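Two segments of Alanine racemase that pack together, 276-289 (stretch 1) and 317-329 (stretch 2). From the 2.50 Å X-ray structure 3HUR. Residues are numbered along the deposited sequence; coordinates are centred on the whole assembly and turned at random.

Stretch 1, residues 276-289: RMPEDGYVATLPFG
Stretch 2, residues 317-329: TMDQTMVKLDRKY

Antiparallel pairing of two strands of alanine racemase, one ending at Leu286 and the other spanning 321-324, whose axes approach to 4.5 Å with 153° between their N-to-C directions. Backbone angles are extended (Val283 -129/127, Val323 -134/132). Val283 pairs with Lys324 (CA-CA 4.6 Å) and Thr285 with Met322 (4.5 Å) as non-hydrogen-bonded pairs, their side chains on one face; the hydrogen-bonded pairs Ala284-Val323 (CA-CA 5.0 Å) and Leu286-Thr321 (5.1 Å) put theirs on the other. Ala284 N donates to Val323 O (2.8 Å) and Val323 N to Ala284 O (2.7 Å); Leu286 N donates to Thr321 O (2.7 Å) and Thr321 N to Leu286 O (3.1 Å). Tyr282, the residue most covered, extends the ladder: its O accepts Leu325 N at 3.0 Å. Its side chain (chi1 -69°, m; chi2 -96°) lays one ring face against Lys328, whose CB sits 3.7 Å from the Tyr282 ring centroid and 7° off the normal, a CH-pi contact made by the aliphatic chain rather than the amine. Leu325 (chi1 -48°, m; chi2 166°, t) points toward the other strand, CD1 lying 3.7 Å from Ala284 CB and 4.2 Å from Tyr282 CB. Lys324, next in covered area, is fully extended (all four chi t); its CG meets Met277 CE at 3.5 Å, and its NZ reaches the loop before the strand, 4.2 Å from Glu279 CB. Thr321 (chi1 -65°, m) anchors the far end: OG1 donates to Phe288 O at 2.6 Å, joining the strand to the loop beyond Pro287. Phe288 CB points away, yet chi1 of 55° (p) returns the ring, CE1 3.5 Å from Thr321 OG1. Gly289 (-166/-151) then passes tightly, its CA 3.3 Å from Thr317 O; an ideal CB would fall 2.1 Å from that Thr317 O, a clash.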

# COMPACT_ATOMS: atom_id res chain seq x y z
N ARG A 276 15.94 -19.61 16.93
CA ARG A 276 16.73 -19.48 18.17
C ARG A 276 18.14 -18.97 17.80
O ARG A 276 18.46 -18.92 16.61
CB ARG A 276 16.76 -20.82 18.92
N MET A 277 18.96 -18.56 18.77
CA MET A 277 20.23 -17.90 18.43
C MET A 277 21.45 -18.82 18.46
O MET A 277 21.62 -19.56 19.42
CB MET A 277 20.52 -16.70 19.33
CG MET A 277 21.31 -15.56 18.60
SD MET A 277 22.17 -14.59 19.80
CE MET A 277 23.61 -14.00 18.94
N PRO A 278 22.35 -18.74 17.44
CA PRO A 278 23.31 -19.84 17.28
C PRO A 278 24.38 -19.93 18.38
O PRO A 278 24.77 -21.02 18.76
CB PRO A 278 23.95 -19.54 15.91
CG PRO A 278 23.16 -18.35 15.32
CD PRO A 278 22.66 -17.64 16.50
N GLU A 279 24.84 -18.80 18.91
CA GLU A 279 25.92 -18.82 19.89
C GLU A 279 25.76 -17.75 20.96
O GLU A 279 25.18 -16.69 20.72
CB GLU A 279 27.28 -18.62 19.19
N ASP A 280 26.29 -18.02 22.14
CA ASP A 280 26.52 -16.97 23.12
C ASP A 280 27.06 -15.74 22.34
O ASP A 280 27.86 -15.89 21.41
CB ASP A 280 27.48 -17.45 24.23
N GLY A 281 26.55 -14.56 22.68
CA GLY A 281 26.95 -13.29 22.03
C GLY A 281 25.87 -12.20 21.99
O GLY A 281 24.69 -12.44 22.23
N TYR A 282 26.29 -11.00 21.63
CA TYR A 282 25.42 -9.84 21.71
C TYR A 282 24.49 -9.64 20.50
O TYR A 282 24.86 -9.94 19.35
CB TYR A 282 26.27 -8.61 21.91
CG TYR A 282 26.92 -8.57 23.26
CD1 TYR A 282 26.34 -7.85 24.30
CD2 TYR A 282 28.14 -9.23 23.49
CE1 TYR A 282 26.93 -7.80 25.55
CE2 TYR A 282 28.75 -9.19 24.76
CZ TYR A 282 28.13 -8.47 25.77
OH TYR A 282 28.69 -8.39 27.03
N VAL A 283 23.30 -9.12 20.79
CA VAL A 283 22.30 -8.75 19.79
C VAL A 283 21.76 -7.34 19.96
O VAL A 283 21.29 -6.95 21.04
CB VAL A 283 21.11 -9.64 19.85
CG1 VAL A 283 20.02 -9.08 18.91
CG2 VAL A 283 21.52 -11.04 19.47
N ALA A 284 21.83 -6.58 18.86
CA ALA A 284 21.36 -5.19 18.82
C ALA A 284 19.95 -5.11 18.21
O ALA A 284 19.62 -5.83 17.25
CB ALA A 284 22.34 -4.33 18.06
N THR A 285 19.13 -4.28 18.83
CA THR A 285 17.81 -3.87 18.32
C THR A 285 17.90 -2.47 17.66
O THR A 285 18.35 -1.50 18.30
CB THR A 285 16.83 -3.71 19.46
OG1 THR A 285 16.79 -4.92 20.18
CG2 THR A 285 15.41 -3.33 18.99
N LEU A 286 17.46 -2.37 16.42
CA LEU A 286 17.56 -1.13 15.66
C LEU A 286 16.15 -0.59 15.53
O LEU A 286 15.21 -1.35 15.34
CB LEU A 286 18.19 -1.40 14.27
CG LEU A 286 19.48 -2.22 14.24
CD1 LEU A 286 19.98 -2.36 12.82
CD2 LEU A 286 20.60 -1.65 15.11
N PRO A 287 15.99 0.72 15.63
CA PRO A 287 14.64 1.23 15.70
C PRO A 287 14.04 1.49 14.33
O PRO A 287 13.56 2.59 14.06
CB PRO A 287 14.81 2.49 16.52
CG PRO A 287 16.15 3.02 16.05
CD PRO A 287 16.97 1.78 15.88
N PHE A 288 14.07 0.49 13.46
CA PHE A 288 13.22 0.49 12.30
C PHE A 288 12.59 -0.85 12.03
O PHE A 288 13.10 -1.89 12.42
CB PHE A 288 14.00 0.96 11.08
CG PHE A 288 15.24 0.17 10.82
CD1 PHE A 288 15.19 -0.96 10.07
CD2 PHE A 288 16.45 0.59 11.33
CE1 PHE A 288 16.33 -1.68 9.83
CE2 PHE A 288 17.61 -0.12 11.07
CZ PHE A 288 17.54 -1.26 10.32
N GLY A 289 11.49 -0.82 11.30
CA GLY A 289 10.85 -2.03 10.82
C GLY A 289 9.85 -1.73 9.75
O GLY A 289 9.96 -0.72 9.06
N THR A 317 9.86 -6.50 13.29
CA THR A 317 8.52 -6.05 13.65
C THR A 317 8.19 -4.73 12.93
O THR A 317 8.82 -4.38 11.95
CB THR A 317 8.34 -5.89 15.18
OG1 THR A 317 9.23 -4.88 15.68
CG2 THR A 317 8.61 -7.18 15.91
N MET A 318 7.21 -4.00 13.43
CA MET A 318 6.91 -2.70 12.87
C MET A 318 8.02 -1.65 13.13
O MET A 318 8.17 -0.69 12.36
CB MET A 318 5.57 -2.19 13.43
CG MET A 318 4.40 -3.08 13.09
SD MET A 318 4.06 -3.26 11.32
CE MET A 318 3.25 -1.76 10.89
N ASP A 319 8.77 -1.79 14.21
CA ASP A 319 9.75 -0.77 14.57
C ASP A 319 11.00 -1.34 15.16
O ASP A 319 11.76 -0.62 15.77
CB ASP A 319 9.13 0.26 15.53
CG ASP A 319 8.66 -0.36 16.89
OD1 ASP A 319 8.82 -1.58 17.14
OD2 ASP A 319 8.12 0.41 17.75
N GLN A 320 11.25 -2.61 14.94
CA GLN A 320 12.38 -3.28 15.54
C GLN A 320 12.96 -4.24 14.53
O GLN A 320 12.27 -5.06 13.95
CB GLN A 320 11.97 -4.08 16.79
CG GLN A 320 11.57 -3.22 17.94
CD GLN A 320 10.72 -3.96 18.95
OE1 GLN A 320 10.18 -5.03 18.67
NE2 GLN A 320 10.59 -3.40 20.13
N THR A 321 14.26 -4.16 14.39
CA THR A 321 15.02 -5.07 13.61
C THR A 321 16.18 -5.49 14.50
O THR A 321 16.77 -4.65 15.21
CB THR A 321 15.53 -4.36 12.34
OG1 THR A 321 14.40 -4.00 11.53
CG2 THR A 321 16.43 -5.23 11.56
N MET A 322 16.51 -6.78 14.50
CA MET A 322 17.58 -7.27 15.39
C MET A 322 18.83 -7.69 14.60
O MET A 322 18.72 -8.19 13.51
CB MET A 322 17.06 -8.40 16.26
CG MET A 322 16.24 -7.95 17.47
SD MET A 322 15.63 -9.40 18.38
CE MET A 322 14.97 -10.38 17.11
N VAL A 323 20.01 -7.43 15.15
CA VAL A 323 21.28 -7.82 14.52
C VAL A 323 22.27 -8.48 15.48
O VAL A 323 22.56 -7.98 16.56
CB VAL A 323 21.96 -6.58 13.86
CG1 VAL A 323 23.35 -6.91 13.35
CG2 VAL A 323 21.09 -6.05 12.73
N LYS A 324 22.82 -9.61 15.05
CA LYS A 324 23.90 -10.28 15.78
C LYS A 324 25.18 -9.52 15.55
O LYS A 324 25.63 -9.46 14.43
CB LYS A 324 24.09 -11.73 15.31
CG LYS A 324 25.13 -12.54 16.14
CD LYS A 324 25.42 -13.93 15.56
CE LYS A 324 26.59 -14.61 16.35
NZ LYS A 324 26.90 -16.05 15.94
N LEU A 325 25.77 -8.99 16.62
CA LEU A 325 27.01 -8.21 16.56
C LEU A 325 28.26 -9.09 16.76
O LEU A 325 28.17 -10.16 17.36
CB LEU A 325 26.99 -7.14 17.64
CG LEU A 325 25.72 -6.28 17.78
CD1 LEU A 325 25.69 -5.49 19.11
CD2 LEU A 325 25.58 -5.35 16.57
N ASP A 326 29.41 -8.64 16.30
CA ASP A 326 30.62 -9.46 16.39
C ASP A 326 31.26 -9.30 17.77
O ASP A 326 31.80 -10.25 18.34
CB ASP A 326 31.60 -9.29 15.18
CG ASP A 326 32.11 -7.85 14.97
OD1 ASP A 326 31.68 -6.92 15.69
OD2 ASP A 326 32.97 -7.66 14.05
N ARG A 327 31.16 -8.11 18.32
CA ARG A 327 31.52 -7.87 19.71
C ARG A 327 30.40 -7.02 20.29
O ARG A 327 29.37 -6.87 19.66
CB ARG A 327 32.89 -7.17 19.80
CG ARG A 327 33.18 -6.20 18.68
CD ARG A 327 34.27 -5.21 19.06
NE ARG A 327 33.71 -3.97 19.61
CZ ARG A 327 33.93 -2.74 19.14
NH1 ARG A 327 33.34 -1.70 19.73
NH2 ARG A 327 34.73 -2.55 18.09
N LYS A 328 30.60 -6.47 21.47
CA LYS A 328 29.58 -5.65 22.10
C LYS A 328 29.77 -4.24 21.55
O LYS A 328 30.92 -3.78 21.48
CB LYS A 328 29.76 -5.69 23.63
CG LYS A 328 28.73 -4.89 24.46
CD LYS A 328 29.25 -4.60 25.89
CE LYS A 328 28.18 -3.94 26.78
NZ LYS A 328 28.75 -2.94 27.77
N TYR A 329 28.69 -3.55 21.15
CA TYR A 329 28.79 -2.12 20.82
C TYR A 329 27.92 -1.30 21.74
O TYR A 329 26.91 -1.78 22.21
CB TYR A 329 28.43 -1.82 19.37
CG TYR A 329 29.41 -2.38 18.39
CD1 TYR A 329 29.44 -3.74 18.12
CD2 TYR A 329 30.31 -1.57 17.74
CE1 TYR A 329 30.34 -4.29 17.23
CE2 TYR A 329 31.24 -2.11 16.83
CZ TYR A 329 31.23 -3.48 16.59
OH TYR A 329 32.12 -4.04 15.73